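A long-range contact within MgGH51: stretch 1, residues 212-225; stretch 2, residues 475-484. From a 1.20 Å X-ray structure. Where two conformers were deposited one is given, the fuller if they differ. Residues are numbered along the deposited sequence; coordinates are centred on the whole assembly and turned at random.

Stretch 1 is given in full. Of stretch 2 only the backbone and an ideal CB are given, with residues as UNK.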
ATOM      1  N   ASP A 212       8.509  -7.981  -6.446  1.00 12.34           N
ATOM      2  CA  ASP A 212       7.335  -8.842  -6.609  1.00 11.64           C
ATOM      3  C   ASP A 212       6.033  -8.132  -6.170  1.00 11.73           C
ATOM      4  O   ASP A 212       5.040  -8.279  -6.884  1.00 12.43           O
ATOM      5  CB  ASP A 212       7.556 -10.214  -5.970  1.00 13.03           C
ATOM      6  CG  ASP A 212       7.837 -10.245  -4.478  1.00 13.00           C
ATOM      7  OD1 ASP A 212       7.928  -9.151  -3.871  1.00 13.36           O
ATOM      8  OD2 ASP A 212       7.990 -11.402  -3.913  1.00 13.94           O
ATOM      9  N   ILE A 213       6.079  -7.384  -5.092  1.00 11.22           N
ATOM     10  CA  ILE A 213       4.893  -6.681  -4.624  1.00 11.13           C
ATOM     11  C   ILE A 213       4.556  -5.568  -5.621  1.00 11.66           C
ATOM     12  O   ILE A 213       3.383  -5.457  -6.023  1.00 12.29           O
ATOM     13  CB  ILE A 213       5.099  -6.143  -3.190  1.00 11.24           C
ATOM     14  CG1 ILE A 213       5.310  -7.271  -2.190  1.00 11.61           C
ATOM     15  CG2 ILE A 213       3.943  -5.239  -2.836  1.00 11.99           C
ATOM     16  CD1 ILE A 213       5.587  -6.794  -0.771  1.00 11.88           C
ATOM     17  N   ALA A 214       5.530  -4.751  -6.018  1.00 11.58           N
ATOM     18  CA  ALA A 214       5.250  -3.648  -6.937  1.00 11.45           C
ATOM     19  C   ALA A 214       4.636  -4.209  -8.232  1.00 11.94           C
ATOM     20  O   ALA A 214       3.700  -3.632  -8.770  1.00 12.74           O
ATOM     21  CB  ALA A 214       6.523  -2.877  -7.233  1.00 12.35           C
ATOM     22  N   GLU A 215       5.223  -5.273  -8.765  1.00 12.00           N
ATOM     23  CA  GLU A 215       4.709  -5.874 -10.011  1.00 12.65           C
ATOM     24  C   GLU A 215       3.297  -6.397  -9.843  1.00 12.28           C
ATOM     25  O   GLU A 215       2.463  -6.341 -10.768  1.00 13.81           O
ATOM     26  CB  GLU A 215       5.617  -6.983 -10.440  1.00 14.12           C
ATOM     27  CG  GLU A 215       6.997  -6.554 -10.917  1.00 15.07           C
ATOM     28  CD  GLU A 215       8.048  -7.644 -11.033  1.00 19.00           C
ATOM     29  OE1 GLU A 215       7.696  -8.826 -10.728  1.00 23.06           O
ATOM     30  OE2 GLU A 215       9.234  -7.325 -11.298  1.00 21.67           O
ATOM     31  N   THR A 216       2.988  -6.971  -8.671  1.00 12.69           N
ATOM     32  CA  THR A 216       1.639  -7.477  -8.367  1.00 12.55           C
ATOM     33  C   THR A 216       0.640  -6.327  -8.358  1.00 12.96           C
ATOM     34  O   THR A 216      -0.491  -6.482  -8.891  1.00 14.44           O
ATOM     35  CB  THR A 216       1.620  -8.268  -7.070  1.00 12.37           C
ATOM     36  OG1 THR A 216       2.525  -9.362  -7.102  1.00 13.61           O
ATOM     37  CG2 THR A 216       0.245  -8.791  -6.707  1.00 13.92           C
ATOM     38  N   LEU A 217       0.978  -5.202  -7.748  1.00 12.60           N
ATOM     39  CA  LEU A 217       0.081  -4.055  -7.768  1.00 12.72           C
ATOM     40  C   LEU A 217      -0.119  -3.605  -9.189  1.00 14.00           C
ATOM     41  O   LEU A 217      -1.267  -3.318  -9.595  1.00 15.46           O
ATOM     42  CB  LEU A 217       0.676  -2.930  -6.901  1.00 11.97           C
ATOM     43  CG  LEU A 217       0.814  -3.275  -5.415  1.00 12.80           C
ATOM     44  CD1 LEU A 217       1.251  -2.026  -4.640  1.00 12.26           C
ATOM     45  CD2 LEU A 217      -0.375  -3.951  -4.825  1.00 14.91           C
ATOM     46  N   ALA A 218       0.933  -3.499  -9.977  1.00 14.05           N
ATOM     47  CA  ALA A 218       0.759  -3.084 -11.368  1.00 15.97           C
ATOM     48  C   ALA A 218      -0.070  -4.092 -12.168  1.00 16.45           C
ATOM     49  O   ALA A 218      -0.885  -3.673 -13.025  1.00 16.10           O
ATOM     50  CB  ALA A 218       2.106  -2.835 -11.998  1.00 18.27           C
ATOM     51  N   GLU A 219       0.004  -5.371 -11.843  1.00 16.42           N
ATOM     52  CA  GLU A 219      -0.761  -6.461 -12.522  1.00 17.32           C
ATOM     53  C   GLU A 219      -2.240  -6.262 -12.488  1.00 17.73           C
ATOM     54  O   GLU A 219      -2.963  -6.683 -13.396  1.00 17.08           O
ATOM     55  CB  GLU A 219      -0.403  -7.836 -11.840  1.00 22.83           C
ATOM     56  CG  GLU A 219      -1.119  -9.051 -12.287  1.00 22.95           C
ATOM     57  CD  GLU A 219      -0.702 -10.264 -11.520  1.00 22.63           C
ATOM     58  OE1 GLU A 219       0.448 -10.295 -10.999  1.00 25.95           O
ATOM     59  OE2 GLU A 219      -1.592 -11.178 -11.537  1.00 26.05           O
ATOM     60  N   MET A 220      -2.681  -5.611 -11.422  0.65 17.91           N
ATOM     61  CA  MET A 220      -4.102  -5.427 -11.143  0.65 18.35           C
ATOM     62  C   MET A 220      -4.714  -4.427 -12.123  0.65 17.13           C
ATOM     63  O   MET A 220      -5.908  -4.423 -12.236  0.65 21.31           O
ATOM     64  CB  MET A 220      -4.307  -5.052  -9.676  0.65 21.23           C
ATOM     65  CG  MET A 220      -5.643  -5.495  -9.097  0.65 21.73           C
ATOM     66  SD  MET A 220      -6.138  -4.455  -7.693  0.58 21.82           S
ATOM     67  CE  MET A 220      -4.652  -4.908  -6.813  0.65 26.33           C
ATOM     68  N   GLY A 221      -3.931  -3.625 -12.839  1.00 15.74           N
ATOM     69  CA  GLY A 221      -4.385  -2.505 -13.662  1.00 18.04           C
ATOM     70  C   GLY A 221      -5.048  -1.368 -12.931  1.00 13.87           C
ATOM     71  O   GLY A 221      -5.983  -0.755 -13.449  1.00 15.86           O
ATOM     72  N   PRO A 222      -4.489  -0.920 -11.798  1.00 12.27           N
ATOM     73  CA  PRO A 222      -5.089   0.208 -11.080  1.00 11.80           C
ATOM     74  C   PRO A 222      -4.879   1.521 -11.822  1.00 11.65           C
ATOM     75  O   PRO A 222      -3.837   1.738 -12.450  1.00 12.96           O
ATOM     76  CB  PRO A 222      -4.350   0.238  -9.767  1.00 12.77           C
ATOM     77  CG  PRO A 222      -2.987  -0.308 -10.120  1.00 13.08           C
ATOM     78  CD  PRO A 222      -3.248  -1.396 -11.165  1.00 13.39           C
ATOM     79  N   SER A 223      -5.791   2.445 -11.599  1.00 11.41           N
ATOM     80  CA  SER A 223      -5.717   3.784 -12.207  1.00 11.19           C
ATOM     81  C   SER A 223      -5.288   4.850 -11.194  1.00 11.01           C
ATOM     82  O   SER A 223      -4.840   5.929 -11.617  1.00 12.17           O
ATOM     83  CB  SER A 223      -7.037   4.224 -12.792  1.00 12.82           C
ATOM     84  OG  SER A 223      -8.028   4.337 -11.783  1.00 16.04           O
ATOM     85  N   PHE A 224      -5.437   4.597  -9.909  1.00 10.55           N
ATOM     86  CA  PHE A 224      -5.102   5.592  -8.887  1.00 10.45           C
ATOM     87  C   PHE A 224      -4.561   4.874  -7.671  1.00 10.29           C
ATOM     88  O   PHE A 224      -4.701   3.668  -7.478  1.00 10.93           O
ATOM     89  CB  PHE A 224      -6.311   6.438  -8.481  1.00 10.66           C
ATOM     90  CG  PHE A 224      -7.390   5.703  -7.736  1.00 10.63           C
ATOM     91  CD1 PHE A 224      -7.277   5.424  -6.366  1.00 10.50           C
ATOM     92  CD2 PHE A 224      -8.503   5.209  -8.400  1.00 11.12           C
ATOM     93  CE1 PHE A 224      -8.201   4.687  -5.687  1.00 10.53           C
ATOM     94  CE2 PHE A 224      -9.461   4.484  -7.710  1.00 10.88           C
ATOM     95  CZ  PHE A 224      -9.314   4.215  -6.370  1.00 10.82           C
ATOM     96  N   PHE A 225      -3.938   5.668  -6.818  1.00 10.58           N
ATOM     97  CA  PHE A 225      -3.333   5.213  -5.553  1.00 10.57           C
ATOM     98  C   PHE A 225      -3.672   6.247  -4.476  1.00 10.31           C
ATOM     99  O   PHE A 225      -3.167   7.391  -4.515  1.00 10.70           O
ATOM    100  CB  PHE A 225      -1.819   5.052  -5.747  1.00 10.80           C
ATOM    101  CG  PHE A 225      -1.069   4.324  -4.671  1.00 10.67           C
ATOM    102  CD1 PHE A 225      -0.643   4.958  -3.509  1.00 10.93           C
ATOM    103  CD2 PHE A 225      -0.691   3.017  -4.819  1.00 11.98           C
ATOM    104  CE1 PHE A 225       0.189   4.320  -2.599  1.00 11.85           C
ATOM    105  CE2 PHE A 225       0.140   2.374  -3.929  1.00 13.17           C
ATOM    106  CZ  PHE A 225       0.595   3.041  -2.801  1.00 12.60           C
ATOM    107  N   UNK A 475     -16.731   7.745  -9.099  1.00 11.06           N
ATOM    108  CA  UNK A 475     -15.568   7.983  -9.936  1.00 11.24           C
ATOM    109  C   UNK A 475     -14.376   7.098  -9.606  1.00 10.88           C
ATOM    110  O   UNK A 475     -13.448   7.015 -10.432  1.00 11.64           O
ATOM    111  CB  UNK A 475     -15.152   9.451  -9.821  1.00 11.24           C
ATOM    112  N   UNK A 476     -14.356   6.451  -8.448  1.00 10.80           N
ATOM    113  CA  UNK A 476     -13.161   5.733  -7.977  1.00 10.39           C
ATOM    114  C   UNK A 476     -13.598   4.788  -6.858  1.00 10.55           C
ATOM    115  O   UNK A 476     -14.499   5.124  -6.065  1.00 11.24           O
ATOM    116  CB  UNK A 476     -12.078   6.699  -7.492  1.00 10.39           C
ATOM    117  N   UNK A 477     -12.915   3.662  -6.738  1.00 10.12           N
ATOM    118  CA  UNK A 477     -13.223   2.632  -5.739  1.00 10.10           C
ATOM    119  C   UNK A 477     -11.969   1.823  -5.472  1.00 10.22           C
ATOM    120  O   UNK A 477     -11.309   1.374  -6.417  1.00 10.26           O
ATOM    121  CB  UNK A 477     -14.364   1.725  -6.204  1.00 10.10           C
ATOM    122  N   UNK A 478     -11.693   1.562  -4.183  1.00 10.22           N
ATOM    123  CA  UNK A 478     -10.529   0.772  -3.772  1.00  9.83           C
ATOM    124  C   UNK A 478     -10.854  -0.105  -2.570  1.00  9.99           C
ATOM    125  O   UNK A 478     -11.398   0.358  -1.547  1.00 10.73           O
ATOM    126  CB  UNK A 478      -9.350   1.690  -3.444  1.00  9.83           C
ATOM    127  N   UNK A 479     -10.452  -1.368  -2.676  1.00 10.05           N
ATOM    128  CA  UNK A 479     -10.475  -2.325  -1.549  1.00 10.06           C
ATOM    129  C   UNK A 479      -9.502  -1.865  -0.454  1.00  9.82           C
ATOM    130  O   UNK A 479      -8.477  -1.242  -0.767  1.00 10.65           O
ATOM    131  CB  UNK A 479     -10.111  -3.733  -2.024  1.00 10.06           C
ATOM    132  N   UNK A 480      -9.769  -2.229   0.791  1.00 10.60           N
ATOM    133  CA  UNK A 480      -8.757  -1.967   1.826  1.00 10.62           C
ATOM    134  C   UNK A 480      -8.795  -2.999   2.914  1.00  9.99           C
ATOM    135  O   UNK A 480      -9.899  -3.489   3.246  1.00 10.57           O
ATOM    136  CB  UNK A 480      -8.953  -0.578   2.436  1.00 10.62           C
ATOM    137  N   UNK A 481      -7.657  -3.284   3.582  1.00 10.57           N
ATOM    138  CA  UNK A 481      -6.317  -2.866   3.191  1.00 10.08           C
ATOM    139  C   UNK A 481      -5.805  -3.626   1.955  1.00 10.13           C
ATOM    140  O   UNK A 481      -6.234  -4.740   1.622  1.00 10.66           O
ATOM    141  CB  UNK A 481      -5.353  -3.067   4.362  1.00 10.08           C
ATOM    142  N   UNK A 482      -4.787  -3.019   1.319  1.00  9.96           N
ATOM    143  CA  UNK A 482      -4.126  -3.550   0.132  1.00 10.00           C
ATOM    144  C   UNK A 482      -3.193  -4.698   0.464  1.00 10.11           C
ATOM    145  O   UNK A 482      -3.175  -5.674  -0.308  1.00 10.91           O
ATOM    146  CB  UNK A 482      -3.347  -2.442  -0.579  1.00 10.00           C
ATOM    147  N   UNK A 483      -2.379  -4.540   1.516  1.00  9.88           N
ATOM    148  CA  UNK A 483      -1.211  -5.395   1.705  1.00 10.26           C
ATOM    149  C   UNK A 483      -1.144  -5.945   3.115  1.00 11.02           C
ATOM    150  O   UNK A 483      -1.532  -5.267   4.098  1.00 11.27           O
ATOM    151  CB  UNK A 483       0.071  -4.623   1.388  1.00 10.26           C
ATOM    152  N   UNK A 484      -0.530  -7.114   3.238  1.00 10.54           N
ATOM    153  CA  UNK A 484      -0.358  -7.806   4.525  1.00 10.70           C
ATOM    154  C   UNK A 484       0.928  -8.616   4.592  1.00 10.72           C
ATOM    155  O   UNK A 484       1.077  -9.604   3.847  1.00 11.00           O
ATOM    156  CB  UNK A 484      -1.550  -8.729   4.785  1.00 10.70           C
TER

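Stretch 1 offers this partner a helical face lined by Ile213 and Leu217, with Met220 following them, and, beyond the turn at Gly221, the ring of Phe224. No charged group of stretch 1 comes near, so apolar packing should dominate.

Position 475 points its CB sideways, with nothing of stretch 1 within 5.5 Å. Stretch 1 hardly restricts the choice; the residue is Phe475, whose ring makes no contact with stretch 1.

Position 476 is the most constrained. Its backbone is extended, its CB points toward stretch 1, and the ideal CB lies only 3.4 Å from Phe224 CE2. Little can be added in that direction, so a small residue fits best, alanine or perhaps glycine or serine. It is Ala476, whose CB meets Phe224 CE2 at 3.5 Å, an apolar contact made without any longer side chain.

At 477 the strand alternation turns CB away, so stretch 1 leaves the side chain open and many types would suit. The residue is Ala477; its contribution comes from the backbone, with its O 3.5 Å from Phe224 CZ.

Position 478 turns toward stretch 1 again, its ideal CB 3.9 Å from Phe224 CZ. Alanine, serine, cysteine or threonine would be reasonable. Here it is Ser478, with chi1 in p; its OG lies 3.8 Å from Phe224 CE1, at the ring edge and near the ring plane. The Phe224 side chain offers no conventional hydrogen-bonding partner, and the hydroxyl is satisfied elsewhere in the structure.

Positions 479, 480 and 481 are out of reach. The peptide before 481 is cis and its phi is -72°, both of which favour proline. The residues are Tyr479, Ala480 and Pro481.

At 482 CB points toward stretch 1, but the ideal CB of 482 is still 5.4 Å from Leu217 CD2. That gap calls for a medium or long apolar chain: leucine, methionine or isoleucine. Leu482, with chi1 t and chi2 p, fills it: both methyls pack on Leu217 CD2, Leu482 CD2 at 3.8 Å and Leu482 CD1 at 3.9 Å, and Leu482 CD1 also lies 4.4 Å from Met220 CE.

Position 483, extended again, also points toward the helix, with no atom of stretch 1 within 5.5 Å of its ideal CB. A branched or flexible apolar chain could span the space. Leu483 does so, its CD2 reaching 3.9 Å from Ile213 CG2.

Position 484 is out of reach and could be polar or apolar; Gln484 uses its amide for hydrogen bonds elsewhere in the structure.

Stretch 2, residues 475-484: FAASYAPLLQ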
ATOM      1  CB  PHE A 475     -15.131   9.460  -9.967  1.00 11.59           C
ATOM      2  CG  PHE A 475     -14.371   9.968  -8.785  1.00 11.63           C
ATOM      3  CD1 PHE A 475     -15.025  10.302  -7.580  1.00 12.53           C
ATOM      4  CD2 PHE A 475     -12.997  10.073  -8.802  1.00 12.76           C
ATOM      5  CE1 PHE A 475     -14.333  10.807  -6.497  1.00 13.89           C
ATOM      6  CE2 PHE A 475     -12.311  10.596  -7.712  1.00 12.96           C
ATOM      7  CZ  PHE A 475     -12.984  10.937  -6.556  1.00 13.80           C
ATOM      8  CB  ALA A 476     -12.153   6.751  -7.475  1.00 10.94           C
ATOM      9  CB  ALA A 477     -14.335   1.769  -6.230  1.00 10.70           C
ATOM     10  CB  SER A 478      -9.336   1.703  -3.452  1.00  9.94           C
ATOM     11  OG  SER A 478      -9.698   2.860  -2.718  1.00 10.79           O
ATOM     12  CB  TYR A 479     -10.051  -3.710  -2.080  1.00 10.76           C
ATOM     13  CG  TYR A 479     -10.137  -4.878  -1.123  1.00 10.47           C
ATOM     14  CD1 TYR A 479      -9.192  -5.129  -0.157  1.00 10.56           C
ATOM     15  CD2 TYR A 479     -11.209  -5.763  -1.225  1.00 10.49           C
ATOM     16  CE1 TYR A 479      -9.259  -6.216   0.703  1.00 10.49           C
ATOM     17  CE2 TYR A 479     -11.265  -6.868  -0.390  1.00 10.82           C
ATOM     18  CZ  TYR A 479     -10.305  -7.113   0.574  1.00 10.56           C
ATOM     19  OH  TYR A 479     -10.338  -8.195   1.437  1.00 11.45           O
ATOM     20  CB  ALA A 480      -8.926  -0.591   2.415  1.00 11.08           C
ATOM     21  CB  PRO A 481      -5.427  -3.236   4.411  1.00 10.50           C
ATOM     22  CG  PRO A 481      -6.411  -3.389   5.524  1.00 10.89           C
ATOM     23  CD  PRO A 481      -7.676  -3.942   4.888  1.00 10.76           C
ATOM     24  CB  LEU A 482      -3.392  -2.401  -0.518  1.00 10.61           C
ATOM     25  CG  LEU A 482      -2.703  -2.696  -1.851  1.00 10.68           C
ATOM     26  CD1 LEU A 482      -3.682  -3.155  -2.908  1.00 11.61           C
ATOM     27  CD2 LEU A 482      -1.937  -1.487  -2.313  1.00 11.90           C
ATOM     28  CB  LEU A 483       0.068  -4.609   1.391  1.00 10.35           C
ATOM     29  CG  LEU A 483       0.353  -4.419  -0.092  1.00 12.19           C
ATOM     30  CD1 LEU A 483       1.418  -3.415  -0.357  1.00 14.83           C
ATOM     31  CD2 LEU A 483       0.740  -5.731  -0.739  1.00 16.17           C
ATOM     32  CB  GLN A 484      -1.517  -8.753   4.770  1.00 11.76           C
ATOM     33  CG  GLN A 484      -1.387  -9.635   5.996  1.00 13.08           C
ATOM     34  CD  GLN A 484      -2.358 -10.810   6.015  1.00 12.01           C
ATOM     35  OE1 GLN A 484      -2.951 -11.170   5.020  1.00 12.71           O
ATOM     36  NE2 GLN A 484      -2.465 -11.420   7.180  1.00 13.15           N
TER
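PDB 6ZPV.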